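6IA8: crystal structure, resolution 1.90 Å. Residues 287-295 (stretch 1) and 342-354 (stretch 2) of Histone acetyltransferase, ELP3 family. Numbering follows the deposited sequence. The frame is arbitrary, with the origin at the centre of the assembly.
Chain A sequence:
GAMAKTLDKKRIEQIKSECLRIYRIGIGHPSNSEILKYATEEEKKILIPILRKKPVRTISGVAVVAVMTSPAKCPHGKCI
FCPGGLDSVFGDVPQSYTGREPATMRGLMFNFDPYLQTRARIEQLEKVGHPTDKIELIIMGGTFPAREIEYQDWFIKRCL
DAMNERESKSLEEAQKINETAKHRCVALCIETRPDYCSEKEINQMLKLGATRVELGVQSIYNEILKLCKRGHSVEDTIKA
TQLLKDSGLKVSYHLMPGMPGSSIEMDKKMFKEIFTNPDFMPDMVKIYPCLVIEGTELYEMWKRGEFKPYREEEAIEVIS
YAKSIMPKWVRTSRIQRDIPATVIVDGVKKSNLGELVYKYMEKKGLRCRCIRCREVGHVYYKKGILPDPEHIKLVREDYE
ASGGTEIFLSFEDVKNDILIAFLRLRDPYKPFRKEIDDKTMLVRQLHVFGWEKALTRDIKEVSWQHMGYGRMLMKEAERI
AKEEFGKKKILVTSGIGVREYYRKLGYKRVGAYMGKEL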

ATOM      1  N   ILE A 287       1.100  -4.936  -9.626  1.00 34.86           N
ATOM      2  CA  ILE A 287       1.211  -5.151 -11.066  1.00 35.01           C
ATOM      3  C   ILE A 287       0.911  -6.609 -11.378  1.00 36.06           C
ATOM      4  O   ILE A 287       1.491  -7.511 -10.769  1.00 35.69           O
ATOM      5  CB  ILE A 287       2.608  -4.789 -11.595  1.00 34.91           C
ATOM      6  CG1 ILE A 287       2.950  -3.335 -11.278  1.00 35.75           C
ATOM      7  CG2 ILE A 287       2.684  -5.034 -13.128  1.00 36.51           C
ATOM      8  CD1 ILE A 287       4.439  -3.059 -11.427  1.00 41.17           C
ATOM      9  N   TYR A 288       0.034  -6.848 -12.351  1.00 33.20           N
ATOM     10  CA  TYR A 288      -0.101  -8.220 -12.852  1.00 37.41           C
ATOM     11  C   TYR A 288      -0.663  -8.163 -14.260  1.00 37.67           C
ATOM     12  O   TYR A 288      -1.582  -7.373 -14.499  1.00 38.39           O
ATOM     13  CB  TYR A 288      -1.001  -9.102 -11.976  1.00 55.49           C
ATOM     14  CG  TYR A 288      -0.670 -10.582 -12.140  1.00 48.23           C
ATOM     15  CD1 TYR A 288       0.347 -11.161 -11.397  1.00 45.87           C
ATOM     16  CD2 TYR A 288      -1.340 -11.389 -13.071  1.00 39.91           C
ATOM     17  CE1 TYR A 288       0.681 -12.480 -11.545  1.00 51.27           C
ATOM     18  CE2 TYR A 288      -1.015 -12.745 -13.211  1.00 47.53           C
ATOM     19  CZ  TYR A 288       0.005 -13.264 -12.448  1.00 55.05           C
ATOM     20  OH  TYR A 288       0.372 -14.579 -12.567  1.00 49.97           O
ATOM     21  N   PRO A 289      -0.165  -8.963 -15.203  1.00 38.40           N
ATOM     22  CA  PRO A 289      -0.657  -8.859 -16.585  1.00 34.19           C
ATOM     23  C   PRO A 289      -2.143  -9.159 -16.675  1.00 38.29           C
ATOM     24  O   PRO A 289      -2.685  -9.920 -15.882  1.00 39.05           O
ATOM     25  CB  PRO A 289       0.166  -9.900 -17.346  1.00 46.24           C
ATOM     26  CG  PRO A 289       0.716 -10.821 -16.287  1.00 50.02           C
ATOM     27  CD  PRO A 289       0.913  -9.953 -15.065  1.00 46.26           C
ATOM     28  N   CYS A 290      -2.798  -8.515 -17.638  1.00 37.33           N
ATOM     29  CA  CYS A 290      -4.218  -8.709 -17.885  1.00 34.44           C
ATOM     30  C   CYS A 290      -4.463 -10.147 -18.313  1.00 42.71           C
ATOM     31  O   CYS A 290      -3.723 -10.693 -19.135  1.00 37.65           O
ATOM     32  CB  CYS A 290      -4.667  -7.726 -18.969  1.00 35.78           C
ATOM     33  SG  CYS A 290      -6.422  -7.700 -19.244  1.00 44.97           S
ATOM     34  N   LEU A 291      -5.489 -10.762 -17.731  1.00 38.95           N
ATOM     35  CA  LEU A 291      -5.826 -12.160 -17.969  1.00 59.26           C
ATOM     36  C   LEU A 291      -7.224 -12.254 -18.563  1.00 48.83           C
ATOM     37  O   LEU A 291      -8.027 -11.324 -18.446  1.00 50.39           O
ATOM     38  CB  LEU A 291      -5.785 -12.986 -16.670  1.00 58.15           C
ATOM     39  CG  LEU A 291      -4.503 -12.987 -15.848  1.00 52.91           C
ATOM     40  CD1 LEU A 291      -4.753 -13.561 -14.459  1.00 51.19           C
ATOM     41  CD2 LEU A 291      -3.406 -13.758 -16.564  1.00 58.44           C
ATOM     42  N   VAL A 292      -7.513 -13.403 -19.174  1.00 38.34           N
ATOM     43  CA  VAL A 292      -8.831 -13.721 -19.709  1.00 42.38           C
ATOM     44  C   VAL A 292      -9.486 -14.712 -18.759  1.00 47.47           C
ATOM     45  O   VAL A 292      -9.073 -15.876 -18.678  1.00 48.50           O
ATOM     46  CB  VAL A 292      -8.739 -14.296 -21.128  1.00 44.09           C
ATOM     47  CG1 VAL A 292     -10.122 -14.677 -21.637  1.00 50.49           C
ATOM     48  CG2 VAL A 292      -8.073 -13.273 -22.071  1.00 46.84           C
ATOM     49  N   ILE A 293     -10.522 -14.259 -18.056  1.00 51.68           N
ATOM     50  CA  ILE A 293     -11.323 -15.109 -17.183  1.00 56.19           C
ATOM     51  C   ILE A 293     -12.741 -15.173 -17.741  1.00 47.87           C
ATOM     52  O   ILE A 293     -13.329 -14.135 -18.067  1.00 70.48           O
ATOM     53  CB  ILE A 293     -11.323 -14.583 -15.735  1.00 71.32           C
ATOM     54  CG1 ILE A 293     -10.068 -15.052 -14.994  1.00 72.79           C
ATOM     55  CG2 ILE A 293     -12.567 -15.036 -15.001  1.00 95.13           C
ATOM     56  CD1 ILE A 293      -8.806 -14.339 -15.405  1.00 89.39           C
ATOM     57  N   GLU A 294     -13.300 -16.383 -17.805  1.00 61.68           N
ATOM     58  CA  GLU A 294     -14.648 -16.552 -18.335  1.00 53.29           C
ATOM     59  C   GLU A 294     -15.640 -15.687 -17.571  1.00 66.78           C
ATOM     60  O   GLU A 294     -15.494 -15.465 -16.368  1.00 69.00           O
ATOM     61  CB  GLU A 294     -15.069 -18.016 -18.270  1.00 68.32           C
ATOM     62  N   GLY A 295     -16.634 -15.166 -18.294  1.00 69.41           N
ATOM     63  CA  GLY A 295     -17.668 -14.346 -17.699  1.00 77.26           C
ATOM     64  C   GLY A 295     -17.352 -12.874 -17.563  1.00 85.18           C
ATOM     65  O   GLY A 295     -18.148 -12.144 -16.955  1.00 80.67           O
TER
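Stretch 2 342-354: TVIVDGVKKSNLG

Stretch 2 runs antiparallel to stretch 1, mostly as loop and turn, and ends in the first residues of a helix at Leu353 and Gly354. Pairing is centred on Val292, whose CA lies 5.1 Å from the CA of Asp346. Two backbone hydrogen bonds hold it: Val292 N donates to Asp346 O (3.0 Å, nearly straight), and Val345 N donates to Val292 O (2.8 Å, more bent). Between these bonds the chain turns a corner at Val345 (phi/psi -70/-42), which points its CA-to-CB bond toward stretch 1; its CB lies 3.9 Å from Val292 CG1, and chi1 t puts its CG2 3.8 Å from Glu294 N. Asp346 is also t; the end of its side chain leads away from stretch 1, and its OD1 accepts from the next backbone amide, Gly347 N (2.8 Å). At Gly347 (phi/psi 118/-176) a CB would be jammed against the preceding carbonyl O and would lie 2.9 Å from Leu291 CD2; without one, the leucine, in its m,t rotamer, fits close to the backbone. Its CD1 reaches Ile344 CD1 (4.1 Å), also on an m,t side chain, while CD2 lies 3.3 Å from Val348 O, a carbonyl left without a hydrogen-bonding partner. One water bridges the next step, donating to Cys290 O (3.0 Å) and accepting from Val348 N (2.9 Å). Val348, chi1 t, points toward stretch 1 and sets CG2 4.0 Å from Pro289 CG. Farther along, Leu353 (t,p) places CD2 3.8 Å from Pro289 CD and 3.9 Å from Tyr288 CE1, meeting the tyrosine ring obliquely. Tyr288 leaves its backbone sideways, but chi1 t carries the ring nearer, and its OH comes 4.0 Å from Val348 CG1. At the other end, Ile293 (m,p) rests CG2 4.0 Å from Val343 CG1.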

ATOM      1  N   THR A 342      -6.842 -22.930 -13.293  1.00119.56           N
ATOM      2  CA  THR A 342      -7.929 -23.596 -14.000  1.00100.58           C
ATOM      3  C   THR A 342      -9.051 -22.648 -14.398  1.00 75.66           C
ATOM      4  O   THR A 342      -9.909 -23.034 -15.199  1.00 78.80           O
ATOM      5  CB  THR A 342      -8.508 -24.727 -13.145  1.00100.56           C
ATOM      6  OG1 THR A 342      -8.869 -24.222 -11.852  1.00 93.84           O
ATOM      7  CG2 THR A 342      -7.494 -25.855 -12.990  1.00 87.59           C
ATOM      8  N   VAL A 343      -9.076 -21.429 -13.855  1.00 67.37           N
ATOM      9  CA  VAL A 343     -10.048 -20.418 -14.267  1.00 82.41           C
ATOM     10  C   VAL A 343      -9.495 -19.483 -15.335  1.00 89.22           C
ATOM     11  O   VAL A 343     -10.270 -18.720 -15.939  1.00 75.08           O
ATOM     12  CB  VAL A 343     -10.527 -19.592 -13.054  1.00 76.25           C
ATOM     13  CG1 VAL A 343     -11.618 -18.620 -13.457  1.00 73.71           C
ATOM     14  CG2 VAL A 343     -11.008 -20.518 -11.948  1.00 82.38           C
ATOM     15  N   ILE A 344      -8.190 -19.519 -15.592  1.00103.79           N
ATOM     16  CA  ILE A 344      -7.566 -18.644 -16.578  1.00 96.85           C
ATOM     17  C   ILE A 344      -7.755 -19.278 -17.952  1.00 77.70           C
ATOM     18  O   ILE A 344      -7.142 -20.301 -18.264  1.00 54.93           O
ATOM     19  CB  ILE A 344      -6.081 -18.422 -16.267  1.00 96.12           C
ATOM     20  CG1 ILE A 344      -5.926 -17.774 -14.889  1.00108.77           C
ATOM     21  CG2 ILE A 344      -5.434 -17.572 -17.344  1.00 78.03           C
ATOM     22  CD1 ILE A 344      -4.492 -17.674 -14.405  1.00110.89           C
ATOM     23  N   VAL A 345      -8.605 -18.670 -18.780  1.00 64.62           N
ATOM     24  CA  VAL A 345      -8.804 -19.164 -20.139  1.00 59.75           C
ATOM     25  C   VAL A 345      -7.562 -18.918 -20.981  1.00 50.75           C
ATOM     26  O   VAL A 345      -7.152 -19.773 -21.776  1.00 51.68           O
ATOM     27  CB  VAL A 345     -10.046 -18.502 -20.765  1.00 67.15           C
ATOM     28  CG1 VAL A 345     -10.198 -18.928 -22.214  1.00 68.94           C
ATOM     29  CG2 VAL A 345     -11.292 -18.836 -19.955  1.00 76.62           C
ATOM     30  N   ASP A 346      -6.955 -17.740 -20.838  1.00 50.59           N
ATOM     31  CA  ASP A 346      -5.770 -17.377 -21.597  1.00 48.89           C
ATOM     32  C   ASP A 346      -5.016 -16.311 -20.810  1.00 45.81           C
ATOM     33  O   ASP A 346      -5.609 -15.523 -20.058  1.00 44.78           O
ATOM     34  CB  ASP A 346      -6.142 -16.886 -23.006  1.00 53.08           C
ATOM     35  CG  ASP A 346      -4.958 -16.893 -23.966  1.00 57.71           C
ATOM     36  OD1 ASP A 346      -3.860 -17.340 -23.576  1.00 64.32           O
ATOM     37  OD2 ASP A 346      -5.129 -16.443 -25.116  1.00 60.40           O
ATOM     38  N   GLY A 347      -3.706 -16.285 -21.013  1.00 44.32           N
ATOM     39  CA  GLY A 347      -2.834 -15.392 -20.277  1.00 43.18           C
ATOM     40  C   GLY A 347      -1.828 -16.159 -19.441  1.00 49.87           C
ATOM     41  O   GLY A 347      -1.756 -17.385 -19.471  1.00 50.07           O
ATOM     42  N   VAL A 348      -1.043 -15.402 -18.672  1.00 50.19           N
ATOM     43  CA  VAL A 348      -0.032 -16.032 -17.827  1.00 54.18           C
ATOM     44  C   VAL A 348      -0.715 -16.924 -16.798  1.00 47.50           C
ATOM     45  O   VAL A 348      -1.537 -16.461 -16.001  1.00 50.53           O
ATOM     46  CB  VAL A 348       0.844 -14.971 -17.153  1.00 55.51           C
ATOM     47  CG1 VAL A 348       1.770 -15.608 -16.138  1.00 74.86           C
ATOM     48  CG2 VAL A 348       1.631 -14.213 -18.205  1.00 58.88           C
ATOM     49  N   LYS A 349      -0.341 -18.201 -16.779  1.00 54.39           N
ATOM     50  CA  LYS A 349      -0.897 -19.160 -15.836  1.00 64.38           C
ATOM     51  C   LYS A 349       0.089 -19.599 -14.767  1.00 69.69           C
ATOM     52  O   LYS A 349      -0.345 -20.026 -13.694  1.00 87.47           O
ATOM     53  CB  LYS A 349      -1.392 -20.416 -16.571  1.00 77.28           C
ATOM     54  CG  LYS A 349      -2.279 -20.151 -17.772  1.00 72.70           C
ATOM     55  CD  LYS A 349      -2.597 -21.450 -18.520  1.00 71.51           C
ATOM     56  N   LYS A 350       1.391 -19.511 -15.029  1.00 69.94           N
ATOM     57  CA  LYS A 350       2.390 -20.012 -14.095  1.00 77.56           C
ATOM     58  C   LYS A 350       2.432 -19.159 -12.836  1.00 56.06           C
ATOM     59  O   LYS A 350       2.110 -17.966 -12.849  1.00 61.53           O
ATOM     60  CB  LYS A 350       3.757 -20.061 -14.772  1.00101.54           C
ATOM     61  CG  LYS A 350       3.879 -21.232 -15.749  1.00122.49           C
ATOM     62  CD  LYS A 350       5.066 -21.092 -16.689  1.00127.40           C
ATOM     63  CE  LYS A 350       6.385 -21.025 -15.936  1.00120.04           C
ATOM     64  NZ  LYS A 350       7.554 -20.991 -16.868  1.00 93.34           N
ATOM     65  N   SER A 351       2.821 -19.797 -11.732  1.00 62.30           N
ATOM     66  CA  SER A 351       2.674 -19.211 -10.404  1.00 62.84           C
ATOM     67  C   SER A 351       3.927 -18.509  -9.884  1.00 68.40           C
ATOM     68  O   SER A 351       3.879 -17.898  -8.806  1.00 66.80           O
ATOM     69  CB  SER A 351       2.259 -20.300  -9.407  1.00 67.59           C
ATOM     70  OG  SER A 351       3.172 -21.383  -9.435  1.00 67.85           O
ATOM     71  N   ASN A 352       5.042 -18.585 -10.601  1.00 71.19           N
ATOM     72  CA  ASN A 352       6.297 -17.989 -10.154  1.00108.70           C
ATOM     73  C   ASN A 352       6.728 -16.813 -11.035  1.00 97.14           C
ATOM     74  O   ASN A 352       7.909 -16.623 -11.317  1.00 60.34           O
ATOM     75  CB  ASN A 352       7.390 -19.052 -10.110  1.00118.49           C
ATOM     76  CG  ASN A 352       7.551 -19.770 -11.438  1.00104.37           C
ATOM     77  OD1 ASN A 352       6.666 -19.716 -12.287  1.00 77.15           O
ATOM     78  ND2 ASN A 352       8.679 -20.448 -11.619  1.00117.45           N
ATOM     79  N   LEU A 353       5.774 -16.002 -11.486  1.00 75.48           N
ATOM     80  CA  LEU A 353       6.119 -14.889 -12.364  1.00 57.64           C
ATOM     81  C   LEU A 353       7.148 -13.982 -11.709  1.00 44.89           C
ATOM     82  O   LEU A 353       8.077 -13.512 -12.369  1.00 47.18           O
ATOM     83  CB  LEU A 353       4.862 -14.099 -12.734  1.00 56.21           C
ATOM     84  CG  LEU A 353       5.088 -12.887 -13.645  1.00 54.24           C
ATOM     85  CD1 LEU A 353       5.799 -13.293 -14.930  1.00 54.27           C
ATOM     86  CD2 LEU A 353       3.765 -12.190 -13.972  1.00 49.13           C
ATOM     87  N   GLY A 354       7.009 -13.737 -10.405  1.00 40.81           N
ATOM     88  CA  GLY A 354       7.989 -12.915  -9.710  1.00 43.36           C
ATOM     89  C   GLY A 354       9.399 -13.470  -9.800  1.00 44.33           C
ATOM     90  O   GLY A 354      10.364 -12.726 -10.001  1.00 38.69           O
TER
HETATM   91  O   HOH W   1      -1.407 -12.540 -19.265  1.00 39.97           O